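Local coordinates for viral structural protein 4 (Bombyx mori cytoplasmic polyhedrosis virus, PDB 6TZ0) that binds GTP through a P-loop and probably assists the viral RNA-dependent RNA polymerase that it accompanies inside the virus particle, at residues B[54-59]-B[65-70]; B[429-434]-B[446-451]. One frame throughout, in Å; residues are numbered along the deposited sequence.

Interaction 1 of 2, residues B[54-59]-B[65-70]; sequences SMLAKH and GTLINP
Leu56 and Leu67 meet at the helix-loop-helix turn between helix 41-60 and helix 70-79, where the connecting loop folds back beside the last turns of the first helix. The apolar contact is made by one methyl from each leucine: CD2 of Leu56 lies 3.9 Å from CD1 of Leu67, and the two side chains cross at about a right angle. Both have CG anti to the carbonyl carbon (chi1 -79° in Leu56 and -66° in Leu67), which brings the branched ends nearer to the opposite segment than their CB atoms alone would suggest. The second methyl of Leu67, CD2, reaches the beta carbon of His59, CB, at 4.3 Å; the imidazole itself turns away from the loop.

No hydrogen bond joins the two segments; polar contacts lie around the turn. Thr66 OG1 is hydrogen-bonded to His63 O within the loop, and Gln174 of helix 170-176 binds Gly65 O and, weakly, Leu67 N. Apolar cover comes from Tyr73, which touches both leucines, and from Tyr171 and Leu175, which pack on Leu56. The loop also faces the polymerase: Thr66 packs on Ser936 and Ile68 on Thr935 of the RNA-dependent RNA polymerase chain.

Two residues after Leu67, Asn69 takes the N-cap position of helix 70-79. Backbone approach is slight and involves two acceptors: His59 O and Thr66 O are 4.3 Å apart.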
ATOM      1  N   SER B  54     -35.985 -11.606 -24.205  1.00 29.63           N
ATOM      2  CA  SER B  54     -36.968 -11.459 -23.133  1.00 29.63           C
ATOM      3  C   SER B  54     -36.744 -12.483 -22.025  1.00 29.63           C
ATOM      4  O   SER B  54     -36.785 -12.143 -20.833  1.00 29.63           O
ATOM      5  CB  SER B  54     -38.372 -11.600 -23.705  1.00 29.63           C
ATOM      6  OG  SER B  54     -38.623 -10.605 -24.678  1.00 29.63           O
ATOM      7  N   MET B  55     -36.473 -13.735 -22.409  1.00 32.75           N
ATOM      8  CA  MET B  55     -36.217 -14.791 -21.434  1.00 32.75           C
ATOM      9  C   MET B  55     -34.950 -14.518 -20.631  1.00 32.75           C
ATOM     10  O   MET B  55     -34.922 -14.737 -19.413  1.00 32.75           O
ATOM     11  CB  MET B  55     -36.122 -16.130 -22.161  1.00 32.75           C
ATOM     12  CG  MET B  55     -35.942 -17.344 -21.282  1.00 32.75           C
ATOM     13  SD  MET B  55     -37.351 -17.728 -20.253  1.00 32.75           S
ATOM     14  CE  MET B  55     -38.472 -18.391 -21.476  1.00 32.75           C
ATOM     15  N   LEU B  56     -33.904 -14.005 -21.289  1.00 31.33           N
ATOM     16  CA  LEU B  56     -32.659 -13.692 -20.593  1.00 31.33           C
ATOM     17  C   LEU B  56     -32.826 -12.545 -19.608  1.00 31.33           C
ATOM     18  O   LEU B  56     -32.256 -12.585 -18.513  1.00 31.33           O
ATOM     19  CB  LEU B  56     -31.558 -13.358 -21.594  1.00 31.33           C
ATOM     20  CG  LEU B  56     -30.877 -14.526 -22.288  1.00 31.33           C
ATOM     21  CD1 LEU B  56     -29.943 -14.007 -23.340  1.00 31.33           C
ATOM     22  CD2 LEU B  56     -30.110 -15.302 -21.254  1.00 31.33           C
ATOM     23  N   ALA B  57     -33.596 -11.518 -19.979  1.00 30.82           N
ATOM     24  CA  ALA B  57     -33.849 -10.423 -19.049  1.00 30.82           C
ATOM     25  C   ALA B  57     -34.655 -10.891 -17.844  1.00 30.82           C
ATOM     26  O   ALA B  57     -34.376 -10.480 -16.706  1.00 30.82           O
ATOM     27  CB  ALA B  57     -34.561  -9.283 -19.767  1.00 30.82           C
ATOM     28  N   LYS B  58     -35.629 -11.784 -18.070  1.00 33.67           N
ATOM     29  CA  LYS B  58     -36.402 -12.340 -16.961  1.00 33.67           C
ATOM     30  C   LYS B  58     -35.534 -13.162 -16.016  1.00 33.67           C
ATOM     31  O   LYS B  58     -35.657 -13.037 -14.793  1.00 33.67           O
ATOM     32  CB  LYS B  58     -37.551 -13.195 -17.488  1.00 33.67           C
ATOM     33  CG  LYS B  58     -38.401 -13.800 -16.388  1.00 33.67           C
ATOM     34  CD  LYS B  58     -39.549 -14.616 -16.934  1.00 33.67           C
ATOM     35  CE  LYS B  58     -39.059 -15.942 -17.482  1.00 33.67           C
ATOM     36  NZ  LYS B  58     -40.179 -16.829 -17.895  1.00 33.67           N
ATOM     37  N   HIS B  59     -34.640 -13.998 -16.555  1.00 35.06           N
ATOM     38  CA  HIS B  59     -33.802 -14.799 -15.665  1.00 35.06           C
ATOM     39  C   HIS B  59     -32.734 -13.965 -14.975  1.00 35.06           C
ATOM     40  O   HIS B  59     -32.327 -14.294 -13.859  1.00 35.06           O
ATOM     41  CB  HIS B  59     -33.121 -15.949 -16.402  1.00 35.06           C
ATOM     42  CG  HIS B  59     -34.066 -16.959 -16.963  1.00 35.06           C
ATOM     43  ND1 HIS B  59     -34.977 -17.634 -16.185  1.00 35.06           N
ATOM     44  CD2 HIS B  59     -34.163 -17.493 -18.201  1.00 35.06           C
ATOM     45  CE1 HIS B  59     -35.648 -18.486 -16.936  1.00 35.06           C
ATOM     46  NE2 HIS B  59     -35.169 -18.424 -18.163  1.00 35.06           N
ATOM     47  N   GLY B  65     -28.929  -9.262 -11.049  1.00 37.67           N
ATOM     48  CA  GLY B  65     -28.549  -8.822 -12.376  1.00 37.67           C
ATOM     49  C   GLY B  65     -27.562  -9.707 -13.103  1.00 37.67           C
ATOM     50  O   GLY B  65     -26.989  -9.273 -14.105  1.00 37.67           O
ATOM     51  N   THR B  66     -27.346 -10.936 -12.640  1.00 37.85           N
ATOM     52  CA  THR B  66     -26.377 -11.844 -13.238  1.00 37.85           C
ATOM     53  C   THR B  66     -27.056 -13.128 -13.694  1.00 37.85           C
ATOM     54  O   THR B  66     -28.193 -13.423 -13.328  1.00 37.85           O
ATOM     55  CB  THR B  66     -25.248 -12.197 -12.259  1.00 37.85           C
ATOM     56  OG1 THR B  66     -25.800 -12.846 -11.108  1.00 37.85           O
ATOM     57  CG2 THR B  66     -24.491 -10.966 -11.830  1.00 37.85           C
ATOM     58  N   LEU B  67     -26.326 -13.901 -14.492  1.00 36.64           N
ATOM     59  CA  LEU B  67     -26.757 -15.219 -14.930  1.00 36.64           C
ATOM     60  C   LEU B  67     -25.939 -16.288 -14.216  1.00 36.64           C
ATOM     61  O   LEU B  67     -24.739 -16.117 -13.994  1.00 36.64           O
ATOM     62  CB  LEU B  67     -26.620 -15.362 -16.445  1.00 36.64           C
ATOM     63  CG  LEU B  67     -27.547 -14.444 -17.234  1.00 36.64           C
ATOM     64  CD1 LEU B  67     -27.218 -14.489 -18.706  1.00 36.64           C
ATOM     65  CD2 LEU B  67     -28.993 -14.816 -17.000  1.00 36.64           C
ATOM     66  N   ILE B  68     -26.596 -17.393 -13.864  1.00 41.04           N
ATOM     67  CA  ILE B  68     -26.025 -18.330 -12.900  1.00 41.04           C
ATOM     68  C   ILE B  68     -25.005 -19.265 -13.551  1.00 41.04           C
ATOM     69  O   ILE B  68     -24.108 -19.784 -12.876  1.00 41.04           O
ATOM     70  CB  ILE B  68     -27.177 -19.076 -12.201  1.00 41.04           C
ATOM     71  CG1 ILE B  68     -28.104 -18.058 -11.550  1.00 41.04           C
ATOM     72  CG2 ILE B  68     -26.701 -19.999 -11.086  1.00 41.04           C
ATOM     73  CD1 ILE B  68     -27.413 -17.218 -10.498  1.00 41.04           C
ATOM     74  N   ASN B  69     -25.057 -19.463 -14.864  1.00 37.23           N
ATOM     75  CA  ASN B  69     -24.006 -20.216 -15.549  1.00 37.23           C
ATOM     76  C   ASN B  69     -23.901 -19.677 -16.960  1.00 37.23           C
ATOM     77  O   ASN B  69     -24.511 -20.213 -17.891  1.00 37.23           O
ATOM     78  CB  ASN B  69     -24.292 -21.717 -15.544  1.00 37.23           C
ATOM     79  CG  ASN B  69     -23.077 -22.548 -15.901  1.00 37.23           C
ATOM     80  OD1 ASN B  69     -22.019 -22.019 -16.226  1.00 37.23           O
ATOM     81  ND2 ASN B  69     -23.219 -23.860 -15.814  1.00 37.23           N
ATOM     82  N   PRO B  70     -23.125 -18.605 -17.160  1.00 34.47           N
ATOM     83  CA  PRO B  70     -23.083 -17.965 -18.482  1.00 34.47           C
ATOM     84  C   PRO B  70     -22.418 -18.798 -19.565  1.00 34.47           C
ATOM     85  O   PRO B  70     -22.732 -18.588 -20.740  1.00 34.47           O
ATOM     86  CB  PRO B  70     -22.315 -16.665 -18.216  1.00 34.47           C
ATOM     87  CG  PRO B  70     -21.525 -16.930 -16.996  1.00 34.47           C
ATOM     88  CD  PRO B  70     -22.350 -17.850 -16.162  1.00 34.47           C
TER

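Interaction 2 of 2, residues B[429-434]-B[446-451]; sequences HGISEV and IKMMDE
His429 lays its imidazole over Met448, joining the loop that follows helix 417-427 to helix 442-457. Met448 CG lies over the middle of one face of the His429 ring, 4.1 Å from its centroid, a CH-pi contact. Met448 SD lies over the same face at 4.5 Å from the centroid of the His429 ring, a Met-aromatic contact, and the two side chains run past each other in opposite directions. A bend about the CG-SD bond of Met448 (chi3 72°) brings CE back toward the ring, 3.4 Å from His429 ND1. The same methyl reaches Ile431, whose CG1 is 4.3 Å from Met448 CE.

Glu451, one helical turn after Met448, approaches the ring at its edge. Its chain is extended beyond CG, and OE1 lies near the imidazole plane, 3.2 Å from His429 CE1; ring and carboxylate planes are 35° apart. Of the two nitrogens flanking CE1, ND1 is hydrogen-bonded to Leu425 O, which ties the ring back to the preceding helix. That helix ends in a Schellman motif with Gly430 as the C-prime residue, and the positive phi of Gly430 turns the chain from His429 into Ile431. Leu426 of the same helix touches both Ile431 and Met448.

The contact therefore combines a thioether chain over a ring face with a carboxylate oxygen at a carbon edge. No hydrogen bond spans the segments, but a carboxylate at the ring edge may polarise the imidazole and could favour its charged form, an effect that Lys447, with NZ 7.0 Å from His429 NE2, would oppose.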
ATOM      1  N   HIS B 429      22.862  29.595 -33.171  1.00 42.44           N
ATOM      2  CA  HIS B 429      23.193  28.551 -34.132  1.00 42.44           C
ATOM      3  C   HIS B 429      23.076  29.021 -35.574  1.00 42.44           C
ATOM      4  O   HIS B 429      23.113  28.194 -36.488  1.00 42.44           O
ATOM      5  CB  HIS B 429      22.303  27.329 -33.927  1.00 42.44           C
ATOM      6  CG  HIS B 429      22.573  26.587 -32.658  1.00 42.44           C
ATOM      7  ND1 HIS B 429      21.916  26.861 -31.479  1.00 42.44           N
ATOM      8  CD2 HIS B 429      23.430  25.576 -32.384  1.00 42.44           C
ATOM      9  CE1 HIS B 429      22.356  26.052 -30.534  1.00 42.44           C
ATOM     10  NE2 HIS B 429      23.275  25.262 -31.056  1.00 42.44           N
ATOM     11  N   GLY B 430      22.927  30.322 -35.801  1.00 43.88           N
ATOM     12  CA  GLY B 430      22.814  30.820 -37.153  1.00 43.88           C
ATOM     13  C   GLY B 430      21.494  30.540 -37.825  1.00 43.88           C
ATOM     14  O   GLY B 430      21.407  30.626 -39.051  1.00 43.88           O
ATOM     15  N   ILE B 431      20.459  30.211 -37.058  1.00 43.29           N
ATOM     16  CA  ILE B 431      19.130  29.943 -37.590  1.00 43.29           C
ATOM     17  C   ILE B 431      18.355  31.250 -37.611  1.00 43.29           C
ATOM     18  O   ILE B 431      18.256  31.940 -36.591  1.00 43.29           O
ATOM     19  CB  ILE B 431      18.393  28.887 -36.750  1.00 43.29           C
ATOM     20  CG1 ILE B 431      19.196  27.589 -36.674  1.00 43.29           C
ATOM     21  CG2 ILE B 431      17.020  28.619 -37.326  1.00 43.29           C
ATOM     22  CD1 ILE B 431      19.400  26.918 -37.999  1.00 43.29           C
ATOM     23  N   SER B 432      17.821  31.600 -38.773  1.00 46.61           N
ATOM     24  CA  SER B 432      16.981  32.780 -38.909  1.00 46.61           C
ATOM     25  C   SER B 432      15.713  32.537 -39.704  1.00 46.61           C
ATOM     26  O   SER B 432      14.797  33.363 -39.627  1.00 46.61           O
ATOM     27  CB  SER B 432      17.764  33.917 -39.577  1.00 46.61           C
ATOM     28  OG  SER B 432      18.878  34.301 -38.795  1.00 46.61           O
ATOM     29  N   GLU B 433      15.627  31.447 -40.458  1.00 48.42           N
ATOM     30  CA  GLU B 433      14.559  31.236 -41.420  1.00 48.42           C
ATOM     31  C   GLU B 433      13.920  29.877 -41.199  1.00 48.42           C
ATOM     32  O   GLU B 433      14.496  28.987 -40.571  1.00 48.42           O
ATOM     33  CB  GLU B 433      15.080  31.328 -42.859  1.00 48.42           C
ATOM     34  CG  GLU B 433      15.586  32.697 -43.236  1.00 48.42           C
ATOM     35  CD  GLU B 433      14.480  33.722 -43.283  1.00 48.42           C
ATOM     36  OE1 GLU B 433      13.351  33.360 -43.674  1.00 48.42           O
ATOM     37  OE2 GLU B 433      14.737  34.887 -42.915  1.00 48.42           O
ATOM     38  N   VAL B 434      12.705  29.735 -41.726  1.00 46.96           N
ATOM     39  CA  VAL B 434      12.008  28.457 -41.667  1.00 46.96           C
ATOM     40  C   VAL B 434      12.679  27.453 -42.596  1.00 46.96           C
ATOM     41  O   VAL B 434      12.772  26.260 -42.285  1.00 46.96           O
ATOM     42  CB  VAL B 434      10.519  28.659 -42.010  1.00 46.96           C
ATOM     43  CG1 VAL B 434       9.750  27.357 -41.951  1.00 46.96           C
ATOM     44  CG2 VAL B 434       9.897  29.665 -41.078  1.00 46.96           C
ATOM     45  N   ILE B 446      17.213  18.042 -31.963  1.00 35.77           N
ATOM     46  CA  ILE B 446      17.129  17.573 -30.581  1.00 35.77           C
ATOM     47  C   ILE B 446      18.264  18.141 -29.731  1.00 35.77           C
ATOM     48  O   ILE B 446      18.071  18.434 -28.539  1.00 35.77           O
ATOM     49  CB  ILE B 446      17.091  16.031 -30.589  1.00 35.77           C
ATOM     50  CG1 ILE B 446      15.759  15.548 -31.155  1.00 35.77           C
ATOM     51  CG2 ILE B 446      17.327  15.417 -29.224  1.00 35.77           C
ATOM     52  CD1 ILE B 446      15.715  14.065 -31.388  1.00 35.77           C
ATOM     53  N   LYS B 447      19.432  18.382 -30.337  1.00 38.69           N
ATOM     54  CA  LYS B 447      20.541  19.003 -29.618  1.00 38.69           C
ATOM     55  C   LYS B 447      20.216  20.435 -29.192  1.00 38.69           C
ATOM     56  O   LYS B 447      20.704  20.899 -28.157  1.00 38.69           O
ATOM     57  CB  LYS B 447      21.792  18.962 -30.497  1.00 38.69           C
ATOM     58  CG  LYS B 447      23.076  19.442 -29.846  1.00 38.69           C
ATOM     59  CD  LYS B 447      24.264  19.245 -30.775  1.00 38.69           C
ATOM     60  CE  LYS B 447      25.529  19.873 -30.206  1.00 38.69           C
ATOM     61  NZ  LYS B 447      25.972  19.186 -28.962  1.00 38.69           N
ATOM     62  N   MET B 448      19.363  21.128 -29.943  1.00 37.16           N
ATOM     63  CA  MET B 448      18.911  22.464 -29.582  1.00 37.16           C
ATOM     64  C   MET B 448      17.718  22.440 -28.636  1.00 37.16           C
ATOM     65  O   MET B 448      17.588  23.317 -27.769  1.00 37.16           O
ATOM     66  CB  MET B 448      18.540  23.232 -30.847  1.00 37.16           C
ATOM     67  CG  MET B 448      19.668  23.332 -31.838  1.00 37.16           C
ATOM     68  SD  MET B 448      19.121  24.086 -33.370  1.00 37.16           S
ATOM     69  CE  MET B 448      18.937  25.767 -32.818  1.00 37.16           C
ATOM     70  N   MET B 449      16.845  21.444 -28.781  1.00 34.28           N
ATOM     71  CA  MET B 449      15.723  21.307 -27.865  1.00 34.28           C
ATOM     72  C   MET B 449      16.167  20.910 -26.467  1.00 34.28           C
ATOM     73  O   MET B 449      15.457  21.202 -25.505  1.00 34.28           O
ATOM     74  CB  MET B 449      14.728  20.281 -28.389  1.00 34.28           C
ATOM     75  CG  MET B 449      14.110  20.667 -29.698  1.00 34.28           C
ATOM     76  SD  MET B 449      13.018  19.403 -30.336  1.00 34.28           S
ATOM     77  CE  MET B 449      12.847  19.991 -32.006  1.00 34.28           C
ATOM     78  N   ASP B 450      17.324  20.259 -26.331  1.00 35.50           N
ATOM     79  CA  ASP B 450      17.861  20.003 -24.997  1.00 35.50           C
ATOM     80  C   ASP B 450      18.283  21.298 -24.311  1.00 35.50           C
ATOM     81  O   ASP B 450      18.080  21.464 -23.102  1.00 35.50           O
ATOM     82  CB  ASP B 450      19.029  19.029 -25.077  1.00 35.50           C
ATOM     83  CG  ASP B 450      18.590  17.633 -25.448  1.00 35.50           C
ATOM     84  OD1 ASP B 450      17.422  17.294 -25.176  1.00 35.50           O
ATOM     85  OD2 ASP B 450      19.415  16.869 -25.987  1.00 35.50           O
ATOM     86  N   GLU B 451      18.839  22.240 -25.070  1.00 37.60           N
ATOM     87  CA  GLU B 451      19.167  23.551 -24.520  1.00 37.60           C
ATOM     88  C   GLU B 451      17.909  24.342 -24.177  1.00 37.60           C
ATOM     89  O   GLU B 451      17.873  25.066 -23.169  1.00 37.60           O
ATOM     90  CB  GLU B 451      20.038  24.303 -25.519  1.00 37.60           C
ATOM     91  CG  GLU B 451      21.414  23.683 -25.682  1.00 37.60           C
ATOM     92  CD  GLU B 451      22.203  24.286 -26.824  1.00 37.60           C
ATOM     93  OE1 GLU B 451      21.616  25.034 -27.626  1.00 37.60           O
ATOM     94  OE2 GLU B 451      23.418  24.014 -26.918  1.00 37.60           O
TER

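Interactions 1 and 2 lie on opposite sides of the chain's centre, with their own centres 65 Å apart and their nearest atoms about 51 Å apart. They come in series along the sequence and share no helix or strand. Interaction 1 closes the turn between helices 41-60 and 70-79 in the N-terminal part, where the loop touches the polymerase chain. Interaction 2 comes later in the chain than the P-loop, which lies between strand 347-353 of the parallel sheet and helix 359-374, and joins the loop after helix 417-427 to helix 442-457. In both, a loop packs on a helix without cross-segment hydrogen bonds, away from the GTP-binding residues; no other protein chain touches interaction 2.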